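Local coordinates for uncharacterized protein (Pyrococcus furiosus, PDB 4XLZ), which removes an acetyl group from N,N'-diacetylchitobiose, as a metal-binding deacetylase of carbohydrate esterase family 14, at the interface of chains A and B. Numbering follows the deposited sequence. Chains: chain A/B, Uncharacterized protein.

The interface of chains A and B. Residues chain A 169-170; chain B 71-72, 81, 112.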
# COMPACT_ATOMS: atom_id res chain seq x y z
N ASN A 169 -22.78 5.11 7.35
CA ASN A 169 -21.83 5.58 6.35
C ASN A 169 -20.59 4.69 6.23
O ASN A 169 -19.73 4.95 5.32
CB ASN A 169 -21.41 7.02 6.72
CG ASN A 169 -22.58 8.03 6.48
OD1 ASN A 169 -23.27 7.83 5.54
ND2 ASN A 169 -22.72 8.94 7.37
N PHE A 170 -20.42 3.68 7.12
CA PHE A 170 -19.29 2.75 6.93
C PHE A 170 -19.77 1.60 6.05
O PHE A 170 -20.75 0.93 6.37
CB PHE A 170 -18.86 2.26 8.38
CG PHE A 170 -17.65 1.37 8.29
CD1 PHE A 170 -16.43 2.02 8.52
CD2 PHE A 170 -17.74 -0.00 7.94
CE1 PHE A 170 -15.21 1.27 8.45
CE2 PHE A 170 -16.46 -0.74 7.72
CZ PHE A 170 -15.27 -0.07 7.94
N TYR B 71 -16.42 12.25 9.28
CA TYR B 71 -17.43 11.69 8.35
C TYR B 71 -18.31 10.57 8.90
O TYR B 71 -19.43 10.41 8.47
CB TYR B 71 -16.58 11.21 7.13
CG TYR B 71 -17.30 10.64 5.97
CD1 TYR B 71 -17.52 11.37 4.76
CD2 TYR B 71 -17.71 9.30 5.98
CE1 TYR B 71 -18.07 10.75 3.62
CE2 TYR B 71 -18.26 8.70 4.89
CZ TYR B 71 -18.44 9.42 3.71
OH TYR B 71 -19.00 8.93 2.54
N MSE B 72 -17.70 9.72 9.77
CA MSE B 72 -18.40 8.49 10.16
C MSE B 72 -19.21 8.69 11.42
O MSE B 72 -20.00 7.77 11.77
CB MSE B 72 -17.40 7.35 10.46
CG MSE B 72 -16.65 7.02 9.19
SE MSE B 72 -17.83 6.04 7.94
CE MSE B 72 -16.47 5.80 6.57
N GLY B 81 -22.07 11.19 5.07
CA GLY B 81 -20.81 11.63 5.73
C GLY B 81 -20.35 13.03 5.33
O GLY B 81 -19.70 13.74 6.06
N THR B 112 -11.96 7.18 10.27
CA THR B 112 -11.74 5.72 10.28
C THR B 112 -10.74 5.32 9.21
O THR B 112 -10.47 4.10 9.09
CB THR B 112 -12.97 4.83 10.14
OG1 THR B 112 -13.59 4.92 8.86
CG2 THR B 112 -13.99 5.23 11.28
O HOH W 1 -22.10 6.65 9.86
O HOH W 2 -19.97 6.42 2.79
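The loop backbone at A:Asn169 (phi -82°, psi -7°) turns into an extended A:Phe170 and lays their peptide link against the selenium of B:Met72. B:Met72 is a selenomethionine. Its SE lies 3.4 Å from the carbonyl O of A:Asn169 and 3.7 Å from CA of A:Phe170. The CB atoms of both chain A residues also rest near this selenium. The B:Met72 chain bends at chi2, and its CE lies beside the same carbonyl.

The A:Asn169 side chain points away from the A:Phe170 ring, towards B:Gly81. CG is anti to its own carbonyl carbon (chi1 -71°), which carries the amide past B:Tyr71 to the first turn of helix 81-99. There ND2 comes within 3.3 Å of the backbone N of B:Gly81, a packing contact. CB of A:Asn169 approaches CE2 of B:Tyr71 from the side of the ring face that B:Gly81 covers, out near its rim, 4.0 Å away. Within chain B, CA of B:Gly81 sits over the centre of one face of that ring, while SE of B:Met72 lies at its edge. These neighbours probably help to fix the tilt of the ring.

Two waters link the backbone of A:Asn169 to chain B. One joins its N to the carbonyl O of B:Met72. The other lies 2.9 Å from O of A:Asn169 and 2.7 Å from the phenol OH of B:Tyr71. Replacing A:Asn169 by an alanine removes the amide and is likely to leave a gap against B:Gly81 at the start of helix 81-99.

The side chains of A:Phe170 and B:Thr112 cross obliquely, with ring atom CE1 4.0 Å from the hydroxyl OG1.

This small patch joins two copies of the deacetylase by van der Waals packing and water bridges. It is part of a contact without exact two-fold symmetry. The patch may help to hold the deposited six-chain assembly together, but the structure alone does not show that this pairing is biological.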